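Local coordinates for protein GTP cyclohydrolase 1 type 2 homolog (Escherichia coli, Escherichia coli O157:H7, PDB 1NMO) that belongs to the metal-binding NIF3 family, forms a toroidal hexamer with a dinuclear metal site and may help degrade radiation-damaged nucleotides, at residues S20-N25 with G95-L100; C157-P162 with S202-G207. All blocks are in the same frame, centred on the assembly; numbering follows the deposited sequence.

Interaction 1: residues S20-N25 with G95-L100; sequences SDYAPN and GWHLPL
A histidine-carboxylate hydrogen bond beside the dinuclear iron site joins His97 to Asp21. His97 ND1 donates to Asp21 OD1 at 2.8 Å, almost straight at 169°. The oxygen lies in the plane of the imidazole and uses its syn lone pair. The anti lone pair of Asp21 OD1 takes the backbone Tyr22 N at 2.7 Å, so two N-H groups hold this oxygen. Leu98 N reaches the other oxygen, Asp21 OD2, at 3.0 Å from the syn side, a little out of the carboxylate plane. The carboxylate thus links the imidazole to the backbone of the next residue. CG of His97 is anti to its backbone N (chi1 -171°), beside the carbonyl carbon. Tyr22 CD2 packs at the edge of the His97 ring, 3.8 Å from His97 CE1. Leu98 CD1 approaches Tyr22 CE2 at 4.1 Å. Asn25 adds a further link: Asn25 OD1 accepts from His97 N, modelled short at 2.5 Å. The Asn25 amide and the Pro99 ring meet tip to tip, with Asn25 ND2 3.5 Å from Pro99 CD. The His97 side chain lies about 4 Å from a bound iron and from the side chain of His63, an iron ligand, so the contact probably helps to orient the imidazole at the site. Trp68 packs edge-to-face with the same ring. Segment 20-25 is in the loop between helix 3-13 and strand 26-29. Segment 95-100 runs from the end of strand 92-95, the antiparallel neighbour of strand 26-29, into helix 98-102, and Trp96 NE1 bonds Asn11 of helix 3-13.

Interaction 2: residues C157-P162 with S202-G207; sequences CGDTGP and SAREQG
Two donors grip the carbonyl oxygen of Arg204, near the C-terminal end of helix 197-205. Thr160 OG1 gives the stronger bond, 2.7 Å to Arg204 O. Gly207 N adds a weak one to Arg204 O, 3.4 Å long. The motif is a type I beta turn, Gly158 to Gly161, set against a helix end. OG1 sits between the backbone N and the carbonyl carbon of Thr160 (chi1 70°), and it meets Arg204 O well off the C=O direction, with a C=O...donor angle of 119°. A water bridges the same two segments. It accepts from Thr160 N at 2.9 Å and donates weakly to Ala203 O. Elsewhere the contact is apolar. Cys157 SG rests 4.1 Å from Ala203 CB and also touches Arg204 CG. The extended Arg204 chain runs alongside Asp159, both pointing the same way. Asp159 OD2 is 4.1 Å from Arg204 NE, too far for a salt bridge, though the opposite charges may still attract. Arg54 of the third subunit lies close to both and makes a long, weak ion pair with Asp159.

Two other subunits reach this region. Arg204 NH1 bonds Pro244 O of the second subunit, whose Arg82 also forms a salt bridge with Glu205. Leu55 of the third subunit packs on Thr160. Within the chain, the turn follows strand 155-157, outermost of its sheet in this chain, and helix 197-205 leads into strand 209-212, its antiparallel neighbour.

Past the helix, Gly207 has a positive phi and lies tight against the turn, Gly207 CA 3.0 Å from Thr160 O. Gly207 O faces Pro162 CD at 3.4 Å. Gly161 CA makes a nearly straight CA-H...O contact (170°) with Gly207 O at 3.4 Å.

Interactions 1 and 2 lie beside two different mixed sheets of the chain. Their centres are 32 Å apart and their nearest atoms about 18 Å, so they do not touch. Interaction 1 borders the metal site: the side chain of Leu98 is about 4 Å from that of Asp101, an iron ligand. Interaction 2 lies away from the metal site, its centre 26 Å from the centre of the chain, against 11 Å for that of interaction 1. Their surroundings also differ. No other chain of the assembly touches segments 20-25 and 95-100, whereas two other subunits reach 157-162 and 202-207.

Interaction 1: residues S20-N25 with G95-L100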
ATOM      1  N   SER A  20      -8.109 -32.524  35.139  1.00 30.30           N
ATOM      2  CA  SER A  20      -9.497 -32.203  34.849  1.00 30.37           C
ATOM      3  C   SER A  20      -9.491 -31.130  33.768  1.00 29.29           C
ATOM      4  O   SER A  20      -8.820 -30.091  33.911  1.00 29.34           O
ATOM      5  CB  SER A  20     -10.223 -31.698  36.095  1.00 31.99           C
ATOM      6  OG  SER A  20     -10.203 -30.270  36.052  1.00 35.03           O
ATOM      7  N   ASP A  21     -10.270 -31.375  32.715  1.00 28.14           N
ATOM      8  CA  ASP A  21     -10.306 -30.496  31.558  1.00 26.92           C
ATOM      9  C   ASP A  21     -11.685 -29.915  31.128  1.00 27.09           C
ATOM     10  O   ASP A  21     -12.747 -30.341  31.591  1.00 27.51           O
ATOM     11  CB  ASP A  21      -9.711 -31.310  30.424  1.00 25.27           C
ATOM     12  CG  ASP A  21      -8.802 -30.525  29.577  1.00 24.95           C
ATOM     13  OD1 ASP A  21      -9.118 -29.333  29.310  1.00 22.81           O
ATOM     14  OD2 ASP A  21      -7.780 -31.133  29.168  1.00 25.77           O
ATOM     15  N   TYR A  22     -11.647 -28.943  30.224  1.00 27.21           N
ATOM     16  CA  TYR A  22     -12.860 -28.314  29.664  1.00 26.63           C
ATOM     17  C   TYR A  22     -13.342 -29.218  28.488  1.00 26.04           C
ATOM     18  O   TYR A  22     -14.341 -28.905  27.792  1.00 26.09           O
ATOM     19  CB  TYR A  22     -12.527 -26.928  29.079  1.00 26.03           C
ATOM     20  CG  TYR A  22     -11.895 -25.976  30.031  1.00 27.97           C
ATOM     21  CD1 TYR A  22     -12.693 -25.236  30.921  1.00 30.27           C
ATOM     22  CD2 TYR A  22     -10.481 -25.815  30.083  1.00 29.09           C
ATOM     23  CE1 TYR A  22     -12.117 -24.343  31.864  1.00 32.29           C
ATOM     24  CE2 TYR A  22      -9.877 -24.930  31.026  1.00 30.58           C
ATOM     25  CZ  TYR A  22     -10.710 -24.200  31.912  1.00 31.56           C
ATOM     26  OH  TYR A  22     -10.196 -23.352  32.872  1.00 34.74           O
ATOM     27  N   ALA A  23     -12.613 -30.296  28.211  1.00 24.16           N
ATOM     28  CA  ALA A  23     -13.063 -31.121  27.107  1.00 23.21           C
ATOM     29  C   ALA A  23     -12.468 -32.518  27.175  1.00 22.73           C
ATOM     30  O   ALA A  23     -11.430 -32.760  27.816  1.00 23.13           O
ATOM     31  CB  ALA A  23     -12.760 -30.432  25.761  1.00 22.37           C
ATOM     32  N   PRO A  24     -13.148 -33.487  26.564  1.00 21.99           N
ATOM     33  CA  PRO A  24     -12.504 -34.806  26.674  1.00 20.71           C
ATOM     34  C   PRO A  24     -11.128 -34.894  26.028  1.00 19.82           C
ATOM     35  O   PRO A  24     -10.911 -34.356  24.963  1.00 19.63           O
ATOM     36  CB  PRO A  24     -13.488 -35.745  25.982  1.00 19.88           C
ATOM     37  CG  PRO A  24     -14.285 -34.775  24.988  1.00 20.38           C
ATOM     38  CD  PRO A  24     -14.476 -33.563  25.901  1.00 22.15           C
ATOM     39  N   ASN A  25     -10.202 -35.586  26.676  1.00 19.69           N
ATOM     40  CA  ASN A  25      -8.883 -35.809  26.093  1.00 19.39           C
ATOM     41  C   ASN A  25      -8.811 -37.306  25.585  1.00 19.09           C
ATOM     42  O   ASN A  25      -9.455 -38.217  26.166  1.00 19.44           O
ATOM     43  CB  ASN A  25      -7.793 -35.460  27.128  1.00 16.75           C
ATOM     44  CG  ASN A  25      -7.682 -33.977  27.380  1.00 17.25           C
ATOM     45  OD1 ASN A  25      -7.465 -33.173  26.411  1.00 15.41           O
ATOM     46  ND2 ASN A  25      -7.786 -33.558  28.702  1.00 14.38           N
ATOM     47  N   GLY A  95      -7.465 -35.512  20.437  1.00 10.09           N
ATOM     48  CA  GLY A  95      -7.086 -34.175  20.899  1.00  8.96           C
ATOM     49  C   GLY A  95      -6.618 -34.295  22.380  1.00 11.98           C
ATOM     50  O   GLY A  95      -7.157 -35.136  23.128  1.00 12.88           O
ATOM     51  N   TRP A  96      -5.581 -33.549  22.802  1.00 12.77           N
ATOM     52  CA  TRP A  96      -5.147 -33.474  24.190  1.00 12.72           C
ATOM     53  C   TRP A  96      -5.022 -31.981  24.510  1.00 13.74           C
ATOM     54  O   TRP A  96      -4.167 -31.283  23.959  1.00 15.77           O
ATOM     55  CB  TRP A  96      -3.805 -34.152  24.423  1.00 12.29           C
ATOM     56  CG  TRP A  96      -3.964 -35.610  24.644  1.00 12.30           C
ATOM     57  CD1 TRP A  96      -4.234 -36.227  25.823  1.00 14.26           C
ATOM     58  CD2 TRP A  96      -4.003 -36.643  23.635  1.00 13.00           C
ATOM     59  NE1 TRP A  96      -4.447 -37.561  25.629  1.00 13.30           N
ATOM     60  CE2 TRP A  96      -4.312 -37.850  24.296  1.00 12.13           C
ATOM     61  CE3 TRP A  96      -3.801 -36.657  22.231  1.00 12.88           C
ATOM     62  CZ2 TRP A  96      -4.437 -39.055  23.623  1.00 11.17           C
ATOM     63  CZ3 TRP A  96      -3.921 -37.838  21.551  1.00 10.40           C
ATOM     64  CH2 TRP A  96      -4.244 -39.044  22.254  1.00 12.98           C
ATOM     65  N   HIS A  97      -5.868 -31.474  25.404  1.00 15.33           N
ATOM     66  CA  HIS A  97      -5.846 -30.065  25.778  1.00 15.43           C
ATOM     67  C   HIS A  97      -4.886 -29.822  26.977  1.00 16.95           C
ATOM     68  O   HIS A  97      -3.671 -29.885  26.779  1.00 17.75           O
ATOM     69  CB  HIS A  97      -7.283 -29.598  26.069  1.00 15.25           C
ATOM     70  CG  HIS A  97      -7.433 -28.120  26.257  1.00 16.94           C
ATOM     71  ND1 HIS A  97      -8.048 -27.573  27.372  1.00 18.12           N
ATOM     72  CD2 HIS A  97      -7.004 -27.067  25.512  1.00 16.69           C
ATOM     73  CE1 HIS A  97      -7.981 -26.250  27.312  1.00 17.55           C
ATOM     74  NE2 HIS A  97      -7.356 -25.915  26.194  1.00 18.63           N
ATOM     75  N   LEU A  98      -5.352 -29.632  28.219  1.00 16.05           N
ATOM     76  CA  LEU A  98      -4.376 -29.278  29.276  1.00 14.81           C
ATOM     77  C   LEU A  98      -3.165 -30.187  29.416  1.00 15.70           C
ATOM     78  O   LEU A  98      -1.993 -29.710  29.616  1.00 17.71           O
ATOM     79  CB  LEU A  98      -5.089 -29.064  30.632  1.00 13.59           C
ATOM     80  CG  LEU A  98      -6.153 -27.932  30.472  1.00 14.67           C
ATOM     81  CD1 LEU A  98      -6.916 -27.683  31.788  1.00 14.54           C
ATOM     82  CD2 LEU A  98      -5.506 -26.634  30.041  1.00 14.16           C
ATOM     83  N   PRO A  99      -3.369 -31.502  29.277  1.00 14.76           N
ATOM     84  CA  PRO A  99      -2.163 -32.332  29.422  1.00 15.24           C
ATOM     85  C   PRO A  99      -1.077 -31.914  28.447  1.00 15.64           C
ATOM     86  O   PRO A  99       0.150 -31.987  28.753  1.00 17.93           O
ATOM     87  CB  PRO A  99      -2.678 -33.758  29.175  1.00 14.14           C
ATOM     88  CG  PRO A  99      -4.132 -33.671  29.688  1.00 13.34           C
ATOM     89  CD  PRO A  99      -4.563 -32.329  29.073  1.00 14.10           C
ATOM     90  N   LEU A 100      -1.477 -31.447  27.267  1.00 15.77           N
ATOM     91  CA  LEU A 100      -0.437 -31.053  26.269  1.00 14.17           C
ATOM     92  C   LEU A 100       0.119 -29.642  26.547  1.00 13.73           C
ATOM     93  O   LEU A 100       1.068 -29.204  25.913  1.00 15.34           O
ATOM     94  CB  LEU A 100      -0.985 -31.208  24.833  1.00 11.00           C
ATOM     95  CG  LEU A 100       0.058 -31.237  23.685  1.00  9.77           C
ATOM     96  CD1 LEU A 100       1.116 -32.329  23.912  1.00  6.97           C
ATOM     97  CD2 LEU A 100      -0.721 -31.665  22.435  1.00  9.39           C
TER

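Interaction 2: residues C157-P162 with S202-G207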
ATOM      1  N   CYS A 157       3.782  -4.548  26.092  1.00 19.75           N
ATOM      2  CA  CYS A 157       3.436  -3.410  26.873  1.00 21.67           C
ATOM      3  C   CYS A 157       4.429  -3.396  28.018  1.00 21.55           C
ATOM      4  O   CYS A 157       4.310  -4.189  28.956  1.00 20.27           O
ATOM      5  CB  CYS A 157       1.994  -3.528  27.374  1.00 23.05           C
ATOM      6  SG  CYS A 157       1.521  -2.201  28.536  1.00 29.21           S
ATOM      7  N   GLY A 158       5.407  -2.493  27.953  1.00 22.00           N
ATOM      8  CA  GLY A 158       6.414  -2.474  29.028  1.00 23.15           C
ATOM      9  C   GLY A 158       6.820  -1.130  29.611  1.00 23.48           C
ATOM     10  O   GLY A 158       7.845  -0.997  30.298  1.00 24.27           O
ATOM     11  N   ASP A 159       5.991  -0.135  29.352  1.00 24.10           N
ATOM     12  CA  ASP A 159       6.171   1.231  29.850  1.00 25.30           C
ATOM     13  C   ASP A 159       6.578   1.261  31.340  1.00 24.18           C
ATOM     14  O   ASP A 159       7.396   2.079  31.728  1.00 23.33           O
ATOM     15  CB  ASP A 159       4.865   2.018  29.685  1.00 28.92           C
ATOM     16  CG  ASP A 159       4.234   1.892  28.274  1.00 32.41           C
ATOM     17  OD1 ASP A 159       4.911   2.432  27.302  1.00 33.79           O
ATOM     18  OD2 ASP A 159       3.084   1.276  28.200  1.00 31.97           O
ATOM     19  N   THR A 160       6.042   0.378  32.186  1.00 23.61           N
ATOM     20  CA  THR A 160       6.466   0.431  33.599  1.00 22.40           C
ATOM     21  C   THR A 160       7.220  -0.788  34.085  1.00 21.81           C
ATOM     22  O   THR A 160       7.277  -1.071  35.310  1.00 22.82           O
ATOM     23  CB  THR A 160       5.263   0.676  34.528  1.00 22.28           C
ATOM     24  OG1 THR A 160       4.424  -0.492  34.546  1.00 21.83           O
ATOM     25  CG2 THR A 160       4.392   1.890  33.986  1.00 22.74           C
ATOM     26  N   GLY A 161       7.807  -1.522  33.142  1.00 22.22           N
ATOM     27  CA  GLY A 161       8.529  -2.729  33.539  1.00 22.19           C
ATOM     28  C   GLY A 161       9.993  -2.440  33.830  1.00 21.75           C
ATOM     29  O   GLY A 161      10.488  -1.399  33.379  1.00 20.93           O
ATOM     30  N   PRO A 162      10.720  -3.348  34.531  1.00 21.33           N
ATOM     31  CA  PRO A 162      12.142  -3.189  34.888  1.00 21.21           C
ATOM     32  C   PRO A 162      12.937  -2.769  33.636  1.00 21.36           C
ATOM     33  O   PRO A 162      12.384  -2.840  32.535  1.00 22.66           O
ATOM     34  CB  PRO A 162      12.533  -4.602  35.409  1.00 21.94           C
ATOM     35  CG  PRO A 162      11.232  -5.224  35.835  1.00 22.37           C
ATOM     36  CD  PRO A 162      10.212  -4.697  34.878  1.00 21.69           C
ATOM     37  N   SER A 202      -3.117  -4.363  34.198  1.00 16.38           N
ATOM     38  CA  SER A 202      -2.318  -5.176  35.123  1.00 17.83           C
ATOM     39  C   SER A 202      -0.838  -4.997  34.847  1.00 16.70           C
ATOM     40  O   SER A 202      -0.071  -4.841  35.776  1.00 18.85           O
ATOM     41  CB  SER A 202      -2.669  -6.658  35.006  1.00 15.98           C
ATOM     42  OG  SER A 202      -4.026  -6.873  35.379  1.00 18.45           O
ATOM     43  N   ALA A 203      -0.442  -4.989  33.573  1.00 16.20           N
ATOM     44  CA  ALA A 203       0.960  -4.840  33.189  1.00 15.58           C
ATOM     45  C   ALA A 203       1.484  -3.537  33.698  1.00 16.95           C
ATOM     46  O   ALA A 203       2.566  -3.472  34.359  1.00 16.94           O
ATOM     47  CB  ALA A 203       1.094  -4.860  31.682  1.00 15.99           C
ATOM     48  N   ARG A 204       0.698  -2.491  33.406  1.00 15.71           N
ATOM     49  CA  ARG A 204       1.045  -1.143  33.797  1.00 16.62           C
ATOM     50  C   ARG A 204       1.095  -0.889  35.325  1.00 16.50           C
ATOM     51  O   ARG A 204       2.073  -0.347  35.823  1.00 16.52           O
ATOM     52  CB  ARG A 204       0.049  -0.137  33.168  1.00 15.80           C
ATOM     53  CG  ARG A 204       0.260   0.133  31.683  1.00 15.91           C
ATOM     54  CD  ARG A 204      -0.949   0.992  31.094  1.00 15.00           C
ATOM     55  NE  ARG A 204      -0.802   1.209  29.635  1.00 15.76           N
ATOM     56  CZ  ARG A 204      -1.756   1.788  28.891  1.00 16.40           C
ATOM     57  NH1 ARG A 204      -2.895   2.187  29.479  1.00 13.69           N
ATOM     58  NH2 ARG A 204      -1.580   2.018  27.565  1.00 17.21           N
ATOM     59  N   GLU A 205       0.034  -1.270  36.033  1.00 16.46           N
ATOM     60  CA  GLU A 205      -0.087  -1.002  37.455  1.00 15.82           C
ATOM     61  C   GLU A 205       0.757  -1.836  38.391  1.00 16.30           C
ATOM     62  O   GLU A 205       0.961  -1.473  39.563  1.00 15.60           O
ATOM     63  CB  GLU A 205      -1.563  -1.051  37.836  1.00 14.48           C
ATOM     64  CG  GLU A 205      -2.296   0.236  37.326  1.00 15.31           C
ATOM     65  CD  GLU A 205      -3.840   0.172  37.555  1.00 18.20           C
ATOM     66  OE1 GLU A 205      -4.315  -0.250  38.641  1.00 19.64           O
ATOM     67  OE2 GLU A 205      -4.613   0.519  36.634  1.00 18.15           O
ATOM     68  N   GLN A 206       1.277  -2.943  37.876  1.00 17.57           N
ATOM     69  CA  GLN A 206       2.141  -3.798  38.684  1.00 18.70           C
ATOM     70  C   GLN A 206       3.578  -3.770  38.169  1.00 19.35           C
ATOM     71  O   GLN A 206       4.411  -4.515  38.668  1.00 20.64           O
ATOM     72  CB  GLN A 206       1.571  -5.235  38.791  1.00 17.48           C
ATOM     73  CG  GLN A 206       0.285  -5.292  39.678  1.00 17.92           C
ATOM     74  CD  GLN A 206      -0.592  -6.594  39.496  1.00 20.21           C
ATOM     75  OE1 GLN A 206      -0.638  -7.204  38.402  1.00 22.99           O
ATOM     76  NE2 GLN A 206      -1.331  -6.973  40.549  1.00 22.14           N
ATOM     77  N   GLY A 207       3.887  -2.905  37.193  1.00 19.10           N
ATOM     78  CA  GLY A 207       5.275  -2.811  36.726  1.00 19.05           C
ATOM     79  C   GLY A 207       5.986  -3.996  36.039  1.00 19.04           C
ATOM     80  O   GLY A 207       7.183  -4.255  36.242  1.00 17.78           O
TER
HETATM   81  O   HOH W   1       4.455  -2.023  31.911  1.00 24.34           O